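Local coordinates for protein putative methyltransferase (PDB 3LL7) that is a putative methyltransferase, probably transferring a methyl group from S-adenosylmethionine to a substrate that remains unidentified, at residues E278-I284 with F307-R313; H320-L325 with C367-P371; V352-L356 with L377-M383. One frame throughout, in Å; residues are numbered along the deposited sequence. Where two conformers were deposited one is given.

Interaction 1 of 3, residues E278-I284 with F307-R313; sequences EERSISI and FKTVAYR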
loop_
_atom_site.group_PDB
_atom_site.type_symbol
_atom_site.label_atom_id
_atom_site.label_comp_id
_atom_site.label_asym_id
_atom_site.label_seq_id
_atom_site.Cartn_x
_atom_site.Cartn_y
_atom_site.Cartn_z
ATOM N N GLU A 278 9.339 17.217 14.778
ATOM C CA GLU A 278 10.655 17.389 14.155
ATOM C C GLU A 278 10.505 18.134 12.851
ATOM O O GLU A 278 11.182 19.147 12.631
ATOM C CB GLU A 278 11.347 16.029 13.939
ATOM C CG GLU A 278 12.674 16.124 13.176
ATOM C CD GLU A 278 13.271 14.753 12.955
ATOM O OE1 GLU A 278 12.508 13.749 13.058
ATOM O OE2 GLU A 278 14.487 14.673 12.695
ATOM N N GLU A 279 9.622 17.659 11.971
ATOM C CA GLU A 279 9.375 18.338 10.689
ATOM C C GLU A 279 9.080 19.824 10.857
ATOM O O GLU A 279 9.595 20.634 10.120
ATOM C CB GLU A 279 8.226 17.668 9.926
ATOM C CG GLU A 279 7.836 18.306 8.565
ATOM C CD GLU A 279 8.910 18.229 7.466
ATOM O OE1 GLU A 279 9.845 17.401 7.565
ATOM O OE2 GLU A 279 8.788 18.973 6.453
ATOM N N ARG A 280 8.248 20.156 11.841
ATOM C CA ARG A 280 7.838 21.556 12.037
ATOM C C ARG A 280 8.930 22.439 12.643
ATOM O O ARG A 280 8.995 23.627 12.347
ATOM C CB ARG A 280 6.604 21.584 12.937
ATOM C CG ARG A 280 5.350 21.297 12.142
ATOM C CD ARG A 280 4.207 20.756 12.989
ATOM N NE ARG A 280 3.293 20.029 12.115
ATOM C CZ ARG A 280 2.096 19.583 12.467
ATOM N NH1 ARG A 280 1.631 19.799 13.693
ATOM N NH2 ARG A 280 1.357 18.931 11.578
ATOM N N SER A 281 9.769 21.820 13.476
ATOM C CA SER A 281 10.806 22.494 14.277
ATOM C C SER A 281 12.086 22.835 13.512
ATOM O O SER A 281 12.792 23.779 13.854
ATOM C CB SER A 281 11.178 21.628 15.478
ATOM O OG SER A 281 12.136 20.636 15.135
ATOM N N ILE A 282 12.387 22.038 12.494
ATOM C CA ILE A 282 13.525 22.237 11.610
ATOM C C ILE A 282 13.304 23.408 10.654
ATOM O O ILE A 282 12.173 23.662 10.222
ATOM C CB ILE A 282 13.696 20.930 10.753
ATOM C CG1 ILE A 282 14.318 19.831 11.630
ATOM C CG2 ILE A 282 14.464 21.186 9.438
ATOM C CD1 ILE A 282 14.262 18.423 10.884
ATOM N N SER A 283 14.384 24.090 10.292
ATOM C CA SER A 283 14.339 25.015 9.173
ATOM C C SER A 283 15.562 24.747 8.339
ATOM O O SER A 283 16.640 24.431 8.885
ATOM C CB SER A 283 14.338 26.474 9.643
ATOM O OG SER A 283 13.287 26.642 10.565
ATOM N N ILE A 284 15.388 24.881 7.031
ATOM C CA ILE A 284 16.444 24.603 6.077
ATOM C C ILE A 284 16.628 25.773 5.074
ATOM O O ILE A 284 15.696 26.537 4.854
ATOM C CB ILE A 284 16.190 23.230 5.362
ATOM C CG1 ILE A 284 14.877 23.274 4.559
ATOM C CG2 ILE A 284 16.238 22.054 6.351
ATOM C CD1 ILE A 284 14.629 22.081 3.634
ATOM N N PHE A 307 9.199 16.639 4.278
ATOM C CA PHE A 307 9.807 17.491 3.233
ATOM C C PHE A 307 11.136 18.112 3.686
ATOM O O PHE A 307 12.171 18.033 2.971
ATOM C CB PHE A 307 8.814 18.599 2.851
ATOM C CG PHE A 307 7.436 18.091 2.399
ATOM C CD1 PHE A 307 7.306 17.170 1.345
ATOM C CD2 PHE A 307 6.282 18.566 3.009
ATOM C CE1 PHE A 307 6.034 16.706 0.920
ATOM C CE2 PHE A 307 4.989 18.110 2.604
ATOM C CZ PHE A 307 4.879 17.177 1.555
ATOM N N LYS A 308 11.112 18.727 4.865
ATOM C CA LYS A 308 12.292 19.355 5.442
ATOM C C LYS A 308 13.188 18.345 6.131
ATOM O O LYS A 308 14.427 18.433 6.044
ATOM C CB LYS A 308 11.864 20.453 6.414
ATOM C CG LYS A 308 11.092 21.561 5.727
ATOM C CD LYS A 308 10.083 22.179 6.718
ATOM C CE LYS A 308 10.736 22.870 7.852
ATOM N NZ LYS A 308 9.729 23.269 8.938
ATOM N N THR A 309 12.576 17.379 6.832
ATOM C CA THR A 309 13.372 16.421 7.600
ATOM C C THR A 309 14.364 15.638 6.717
ATOM O O THR A 309 15.487 15.384 7.127
ATOM C CB THR A 309 12.460 15.463 8.383
ATOM O OG1 THR A 309 11.589 16.258 9.215
ATOM C CG2 THR A 309 13.268 14.588 9.341
ATOM N N VAL A 310 13.960 15.276 5.514
ATOM C CA VAL A 310 14.880 14.538 4.643
ATOM C C VAL A 310 16.140 15.386 4.391
ATOM O O VAL A 310 17.267 14.882 4.452
ATOM C CB VAL A 310 14.224 14.113 3.314
ATOM C CG1 VAL A 310 15.288 13.478 2.353
ATOM C CG2 VAL A 310 13.079 13.124 3.548
ATOM N N ALA A 311 15.954 16.692 4.116
ATOM C CA ALA A 311 17.117 17.550 3.800
ATOM C C ALA A 311 18.042 17.697 5.035
ATOM O O ALA A 311 19.283 17.662 4.930
ATOM C CB ALA A 311 16.616 18.934 3.322
ATOM N N TYR A 312 17.422 17.896 6.188
ATOM C CA TYR A 312 18.137 18.112 7.441
ATOM C C TYR A 312 18.876 16.829 7.876
ATOM O O TYR A 312 20.007 16.918 8.290
ATOM C CB TYR A 312 17.144 18.553 8.547
ATOM C CG TYR A 312 17.837 18.971 9.839
ATOM C CD1 TYR A 312 18.444 20.226 9.940
ATOM C CD2 TYR A 312 17.912 18.112 10.922
ATOM C CE1 TYR A 312 19.108 20.614 11.101
ATOM C CE2 TYR A 312 18.556 18.499 12.110
ATOM C CZ TYR A 312 19.158 19.747 12.178
ATOM O OH TYR A 312 19.814 20.148 13.330
ATOM N N ARG A 313 18.213 15.676 7.749
ATOM C CA ARG A 313 18.758 14.359 8.145
ATOM C C ARG A 313 19.960 13.946 7.297
ATOM O O ARG A 313 20.856 13.234 7.772
ATOM C CB ARG A 313 17.677 13.278 8.020
ATOM C CG ARG A 313 17.851 12.115 8.969
ATOM C CD ARG A 313 17.729 12.526 10.422
ATOM N NE ARG A 313 16.355 12.603 10.902
ATOM C CZ ARG A 313 15.492 11.587 10.930
ATOM N NH1 ARG A 313 15.837 10.388 10.469
ATOM N NH2 ARG A 313 14.264 11.792 11.394
#
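With CG swung opposite the backbone N (chi1 179°) and a bend at chi2 (65°), Glu279 lays its carboxylate across the N-terminal end of helix 307-314, where it meets Lys308 and Thr309. OE2 receives Lys308 N on its syn lone pair, 2.8 Å away and nearly straight at 172°. OE1 takes two donors from one residue, Thr309 N at 2.8 Å on the syn side and Thr309 OG1 at 2.7 Å on the anti side. Three donors thus grip the two oxygens of a buried acid, which the helix end would probably help keep ionised. Lysine suits position 308 because its long chain, bent at chi3, returns to the other segment: Lys308 NZ reaches Glu279 O at 2.9 Å, in the carbonyl plane. Branched residues complete the seam. Ile282 CG1 makes a CH-pi contact over one face of the Tyr312 ring, and Ile284 CD1 lies 3.7 Å from the small Ala311 CB. At the outer edge Glu278 forms a salt bridge to Arg313, less certain because Arg313 has two conformers; its NH2 also bonds Ile273 O. The Glu279 carboxylate, bound to amides at the N-terminal end of helix 307-314, joins helix 276-281 to the ferredoxin-like domain.

Interaction 2 of 3, residues H320-L325 with C367-P371; sequences HPNSHL and CRNFP. With EDO (1,2-ethanediol), chain B; FMT (formic acid), chain J.
Ser323 and Asn369 bring their CA atoms to 5.0 Å where the type I turn from His320 to Ser323 leads into strand 323-328 and the chain runs out of strand 364-368. The turn closes a beta hairpin of the mixed sheet shared by the ferredoxin-like and THUMP-like domains; strands 323-328 and 364-368 are far apart in sheet order, yet their ends meet. Asparagine tolerates the positive phi (71°) that Asn369 adopts, and its amide reaches across to the turn. ND2 gives one hydrogen to Ser323 OG (3.2 Å), itself bonded to Thr395 O. The same nitrogen lies over one face of the His320 ring, 3.7 Å from ND1, with ring and amide planes 63° apart. That ring is steadied by Asn322 N, which bonds His320 ND1 at 2.9 Å in the ring plane. Arg368 uses its aliphatic part: CG packs 3.8 Å from Leu325 CG, the side chains crossing at about a right angle, and a bend at chi2 lets the guanidinium continue to a salt bridge with Glu296. A formate, probably from the crystallisation liquor, links the segments, its O2 taking Asn322 ND2 and its O1 the second hydrogen of Asn369 ND2, each at 3.1 Å.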
loop_
_atom_site.group_PDB
_atom_site.type_symbol
_atom_site.label_atom_id
_atom_site.label_comp_id
_atom_site.label_asym_id
_atom_site.label_seq_id
_atom_site.Cartn_x
_atom_site.Cartn_y
_atom_site.Cartn_z
ATOM N N HIS A 320 12.909 24.445 -3.103
ATOM C CA HIS A 320 11.842 25.398 -2.829
ATOM C C HIS A 320 10.897 24.666 -1.869
ATOM O O HIS A 320 10.831 23.432 -1.901
ATOM C CB HIS A 320 11.102 25.724 -4.150
ATOM C CG HIS A 320 10.035 26.783 -4.047
ATOM N ND1 HIS A 320 8.770 26.528 -3.559
ATOM C CD2 HIS A 320 10.034 28.085 -4.424
ATOM C CE1 HIS A 320 8.045 27.632 -3.615
ATOM N NE2 HIS A 320 8.791 28.595 -4.139
ATOM N N PRO A 321 10.169 25.402 -1.013
ATOM C CA PRO A 321 9.222 24.707 -0.102
ATOM C C PRO A 321 8.213 23.836 -0.819
ATOM O O PRO A 321 7.790 22.806 -0.271
ATOM C CB PRO A 321 8.473 25.853 0.596
ATOM C CG PRO A 321 9.453 27.035 0.556
ATOM C CD PRO A 321 10.242 26.854 -0.754
ATOM N N ASN A 322 7.793 24.261 -2.020
ATOM C CA ASN A 322 6.854 23.436 -2.824
ATOM C C ASN A 322 7.514 22.544 -3.922
ATOM O O ASN A 322 6.795 21.784 -4.601
ATOM C CB ASN A 322 5.785 24.320 -3.437
ATOM C CG ASN A 322 4.939 25.045 -2.348
ATOM O OD1 ASN A 322 4.676 24.481 -1.292
ATOM N ND2 ASN A 322 4.548 26.263 -2.610
ATOM N N SER A 323 8.838 22.629 -4.097
ATOM C CA SER A 323 9.550 21.710 -4.998
ATOM C C SER A 323 10.177 20.582 -4.177
ATOM O O SER A 323 11.176 20.779 -3.472
ATOM C CB SER A 323 10.664 22.431 -5.800
ATOM O OG SER A 323 10.151 23.561 -6.466
ATOM N N HIS A 324 9.595 19.392 -4.263
ATOM C CA HIS A 324 10.063 18.324 -3.414
ATOM C C HIS A 324 11.183 17.570 -4.118
ATOM O O HIS A 324 11.017 16.432 -4.570
ATOM C CB HIS A 324 8.895 17.457 -2.962
ATOM C CG HIS A 324 7.808 18.246 -2.281
ATOM N ND1 HIS A 324 8.086 19.315 -1.453
ATOM C CD2 HIS A 324 6.455 18.127 -2.297
ATOM C CE1 HIS A 324 6.955 19.808 -0.982
ATOM N NE2 HIS A 324 5.952 19.100 -1.476
ATOM N N LEU A 325 12.299 18.287 -4.259
ATOM C CA LEU A 325 13.551 17.797 -4.793
ATOM C C LEU A 325 14.675 18.415 -3.994
ATOM O O LEU A 325 14.552 19.527 -3.462
ATOM C CB LEU A 325 13.762 18.286 -6.257
ATOM C CG LEU A 325 12.827 17.711 -7.304
ATOM C CD1 LEU A 325 13.157 18.502 -8.628
ATOM C CD2 LEU A 325 13.115 16.198 -7.486
ATOM N N CYS A 367 7.920 16.187 -13.266
ATOM C CA CYS A 367 7.710 17.557 -12.799
ATOM C C CYS A 367 7.546 17.586 -11.289
ATOM O O CYS A 367 6.895 16.676 -10.711
ATOM C CB CYS A 367 6.464 18.143 -13.464
ATOM S SG CYS A 367 6.725 18.458 -15.201
ATOM N N ARG A 368 8.179 18.568 -10.657
ATOM C CA ARG A 368 8.032 18.826 -9.215
ATOM C C ARG A 368 7.960 20.316 -9.029
ATOM O O ARG A 368 9.013 20.967 -8.869
ATOM C CB ARG A 368 9.205 18.276 -8.375
ATOM C CG ARG A 368 9.369 16.749 -8.398
ATOM C CD ARG A 368 8.293 16.086 -7.554
ATOM N NE ARG A 368 8.356 14.637 -7.683
ATOM C CZ ARG A 368 7.385 13.818 -7.324
ATOM N NH1 ARG A 368 6.262 14.314 -6.780
ATOM N NH2 ARG A 368 7.540 12.502 -7.496
ATOM N N ASN A 369 6.728 20.825 -9.003
ATOM C CA ASN A 369 6.411 22.259 -8.913
ATOM C C ASN A 369 6.764 22.979 -10.223
ATOM O O ASN A 369 7.861 23.543 -10.389
ATOM C CB ASN A 369 7.075 22.891 -7.679
ATOM C CG ASN A 369 6.606 24.300 -7.417
ATOM O OD1 ASN A 369 5.577 24.734 -7.955
ATOM N ND2 ASN A 369 7.352 25.036 -6.591
ATOM N N PHE A 370 5.829 22.904 -11.173
ATOM C CA PHE A 370 6.092 23.335 -12.538
ATOM C C PHE A 370 4.729 23.621 -13.194
ATOM O O PHE A 370 3.753 22.916 -12.889
ATOM C CB PHE A 370 6.848 22.231 -13.301
ATOM C CG PHE A 370 7.532 22.712 -14.537
ATOM C CD1 PHE A 370 8.635 23.545 -14.457
ATOM C CD2 PHE A 370 7.029 22.350 -15.803
ATOM C CE1 PHE A 370 9.252 24.019 -15.647
ATOM C CE2 PHE A 370 7.637 22.797 -16.980
ATOM C CZ PHE A 370 8.737 23.640 -16.893
ATOM N N PRO A 371 4.669 24.611 -14.106
ATOM C CA PRO A 371 3.329 25.006 -14.605
ATOM C C PRO A 371 2.731 24.037 -15.643
ATOM O O PRO A 371 1.531 24.161 -15.974
ATOM C CB PRO A 371 3.582 26.381 -15.217
ATOM C CG PRO A 371 5.024 26.319 -15.678
ATOM C CD PRO A 371 5.689 25.607 -14.484
HETATM C C1 EDO B . 3.443 19.216 -9.445
HETATM O O1 EDO B . 4.539 18.899 -8.598
HETATM C C2 EDO B . 3.885 20.242 -10.478
HETATM O O2 EDO B . 3.266 21.491 -10.209
HETATM C C FMT J . 5.557 28.137 -6.056
HETATM O O1 FMT J . 6.405 27.977 -6.937
HETATM O O2 FMT J . 4.954 27.220 -5.493
#

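Interaction 3 of 3, residues V352-L356 with L377-M383; sequences VLKQL and LRQRSKM. With EDO (1,2-ethanediol), chain C.
Leu353 and Leu377 meet methyl to methyl in the apolar centre, CD2 of the first only 3.4 Å from CD1 of the second, tighter than ordinary van der Waals contact. Leucines suit this place because their branched, apolar ends pack closely in a buried position. Leu356 widens the patch: its CD1 lies 3.8 Å from Ser381 CB, and its CB is met at 3.8 Å by CE of Met383, modelled as selenomethionine, whose bends at chi2 and chi3 fold the methyl back against the other segment. Leu403 of strand 401-408 touches both Leu356 and Leu377, so the patch rests on the sheet of the THUMP-like domain. Ser381 is small enough for the backbones to come close, its CA making a bent CA-H...O contact with Leu353 O. Its hydroxyl turns back into the helix (chi1 63°), and OG bonds Leu377 O at 2.7 Å. Ser381 N reaches that oxygen from the opposite face of the carbonyl plane. Helix 374-381 ends in the bonding pattern of a Schellman motif: Lys382 has positive phi, Met383 N bonds Arg378 O, and Lys382 N makes a weak bond to Gln379 O. Arg380 O there takes an outside donor, within reach of a lysine's long chain. Lys354, bent at chi2 and chi4, places NZ 2.7 Å from Arg380 O, in the carbonyl plane and on a lone pair. A water accepting a weak bond from Lys354 NZ donates to Gln379 O. On another flank Arg378 NH1 bonds Met383 O at 2.8 Å from well above its carbonyl plane, while NH2 bonds Ala363 O.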
loop_
_atom_site.group_PDB
_atom_site.type_symbol
_atom_site.label_atom_id
_atom_site.label_comp_id
_atom_site.label_asym_id
_atom_site.label_seq_id
_atom_site.Cartn_x
_atom_site.Cartn_y
_atom_site.Cartn_z
ATOM N N VAL A 352 11.556 27.811 -24.926
ATOM C CA VAL A 352 12.549 26.711 -24.877
ATOM C C VAL A 352 11.977 25.350 -25.236
ATOM O O VAL A 352 12.722 24.435 -25.618
ATOM C CB VAL A 352 13.326 26.566 -23.516
ATOM C CG1 VAL A 352 13.944 27.880 -23.088
ATOM C CG2 VAL A 352 12.428 25.975 -22.459
ATOM N N LEU A 353 10.670 25.181 -25.083
ATOM C CA LEU A 353 10.014 23.889 -25.337
ATOM C C LEU A 353 10.357 23.274 -26.683
ATOM O O LEU A 353 10.742 22.090 -26.753
ATOM C CB LEU A 353 8.483 24.020 -25.211
ATOM C CG LEU A 353 7.899 24.215 -23.802
ATOM C CD1 LEU A 353 6.407 24.695 -23.924
ATOM C CD2 LEU A 353 7.990 22.950 -22.965
ATOM N N LYS A 354 10.234 24.042 -27.770
ATOM C CA LYS A 354 10.550 23.460 -29.087
ATOM C C LYS A 354 12.049 23.270 -29.292
ATOM O O LYS A 354 12.486 22.601 -30.242
ATOM C CB LYS A 354 9.889 24.236 -30.238
ATOM C CG LYS A 354 8.354 24.095 -30.309
ATOM C CD LYS A 354 7.870 22.692 -30.703
ATOM C CE LYS A 354 6.343 22.672 -30.901
ATOM N NZ LYS A 354 5.571 23.120 -29.660
ATOM N N GLN A 355 12.861 23.801 -28.375
ATOM C CA GLN A 355 14.294 23.604 -28.513
ATOM C C GLN A 355 14.792 22.366 -27.818
ATOM O O GLN A 355 15.949 21.979 -28.009
ATOM C CB GLN A 355 15.055 24.801 -27.967
ATOM C CG GLN A 355 14.865 26.064 -28.770
ATOM C CD GLN A 355 15.845 27.126 -28.345
ATOM O OE1 GLN A 355 17.068 26.955 -28.463
ATOM N NE2 GLN A 355 15.320 28.223 -27.801
ATOM N N LEU A 356 13.951 21.725 -26.985
ATOM C CA LEU A 356 14.468 20.625 -26.170
ATOM C C LEU A 356 14.956 19.422 -26.896
ATOM O O LEU A 356 15.860 18.737 -26.399
ATOM C CB LEU A 356 13.443 20.172 -25.092
ATOM C CG LEU A 356 13.091 21.192 -24.041
ATOM C CD1 LEU A 356 12.033 20.513 -23.111
ATOM C CD2 LEU A 356 14.329 21.646 -23.232
ATOM N N LEU A 377 4.497 18.869 -21.076
ATOM C CA LEU A 377 5.925 19.077 -21.401
ATOM C C LEU A 377 6.363 18.182 -22.567
ATOM O O LEU A 377 7.002 18.652 -23.504
ATOM C CB LEU A 377 6.775 18.839 -20.143
ATOM C CG LEU A 377 8.264 19.183 -20.056
ATOM C CD1 LEU A 377 8.552 20.562 -20.626
ATOM C CD2 LEU A 377 8.619 19.149 -18.501
ATOM N N ARG A 378 5.988 16.902 -22.529
ATOM C CA ARG A 378 6.311 15.997 -23.604
ATOM C C ARG A 378 5.728 16.426 -24.951
ATOM O O ARG A 378 6.438 16.477 -25.979
ATOM C CB ARG A 378 5.861 14.569 -23.285
ATOM C CG ARG A 378 6.305 13.633 -24.430
ATOM C CD ARG A 378 6.210 12.154 -24.102
ATOM N NE ARG A 378 6.938 11.740 -22.892
ATOM C CZ ARG A 378 8.264 11.594 -22.777
ATOM N NH1 ARG A 378 9.106 11.873 -23.783
ATOM N NH2 ARG A 378 8.753 11.164 -21.620
ATOM N N GLN A 379 4.430 16.705 -24.972
ATOM C CA GLN A 379 3.802 16.996 -26.252
ATOM C C GLN A 379 4.242 18.313 -26.863
ATOM O O GLN A 379 4.394 18.416 -28.095
ATOM C CB GLN A 379 2.274 16.902 -26.169
ATOM C CG GLN A 379 1.791 15.459 -25.929
ATOM C CD GLN A 379 0.291 15.283 -26.116
ATOM O OE1 GLN A 379 -0.355 16.056 -26.826
ATOM N NE2 GLN A 379 -0.257 14.217 -25.519
ATOM N N ARG A 380 4.454 19.301 -26.010
ATOM C CA ARG A 380 4.838 20.623 -26.490
ATOM C C ARG A 380 6.299 20.669 -26.943
ATOM O O ARG A 380 6.637 21.467 -27.809
ATOM C CB ARG A 380 4.545 21.684 -25.426
ATOM C CG ARG A 380 2.996 21.767 -25.148
ATOM C CD ARG A 380 2.643 22.657 -23.963
ATOM N NE ARG A 380 1.261 22.384 -23.516
ATOM C CZ ARG A 380 0.473 23.243 -22.857
ATOM N NH1 ARG A 380 0.898 24.472 -22.561
ATOM N NH2 ARG A 380 -0.757 22.875 -22.509
ATOM N N SER A 381 7.140 19.811 -26.376
ATOM C CA SER A 381 8.542 19.707 -26.838
ATOM C C SER A 381 8.763 18.657 -27.942
ATOM O O SER A 381 9.831 18.634 -28.557
ATOM C CB SER A 381 9.475 19.406 -25.663
ATOM O OG SER A 381 9.172 18.145 -25.081
ATOM N N LYS A 382 7.762 17.818 -28.195
ATOM C CA LYS A 382 7.865 16.683 -29.138
ATOM C C LYS A 382 8.966 15.696 -28.751
ATOM O O LYS A 382 9.590 15.069 -29.601
ATOM C CB LYS A 382 7.988 17.185 -30.593
ATOM C CG LYS A 382 6.732 18.019 -31.021
ATOM C CD LYS A 382 6.865 18.707 -32.401
ATOM C CE LYS A 382 7.374 17.787 -33.452
ATOM N NZ LYS A 382 6.411 16.682 -33.732
HETATM N N MSE A 383 9.157 15.514 -27.446
HETATM C CA MSE A 383 10.274 14.719 -26.957
HETATM C C MSE A 383 9.924 13.239 -27.011
HETATM O O MSE A 383 8.923 12.803 -26.468
HETATM C CB MSE A 383 10.602 15.146 -25.518
HETATM C CG MSE A 383 11.665 14.326 -24.863
HETATM SE SE MSE A 383 13.357 14.527 -25.774
HETATM C CE MSE A 383 13.506 16.457 -25.758
HETATM C C1 EDO C . 4.946 12.062 -19.542
HETATM O O1 EDO C . 4.928 11.614 -20.901
HETATM C C2 EDO C . 5.735 11.097 -18.663
HETATM O O2 EDO C . 6.917 10.610 -19.318
HETATM O O HOH W 1 4.096 20.304 -30.176
#

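From the N terminus, interaction 1 comes first: 278-284 meets 307-313 across 22 intervening residues, and this loop is complete before interaction 2 opens. Interactions 2 and 3 cross, their segments alternating as 320-325, 352-356, 367-371 and 377-383; the former closes a loop of 41 residues, the latter one of 20. Interaction 1 touches interaction 2 through the stacked rings of Phe307 and His324. Interaction 2 passes to interaction 3 where Cys367 and Phe370 pack on Leu377, strand 364-368 and helix 374-381 being consecutive. Interactions 1 and 3 remain separate, their nearest atoms about 20 Å apart. The series runs from helix 276-281 through the ferredoxin-like domain to the far end of the THUMP-like domain.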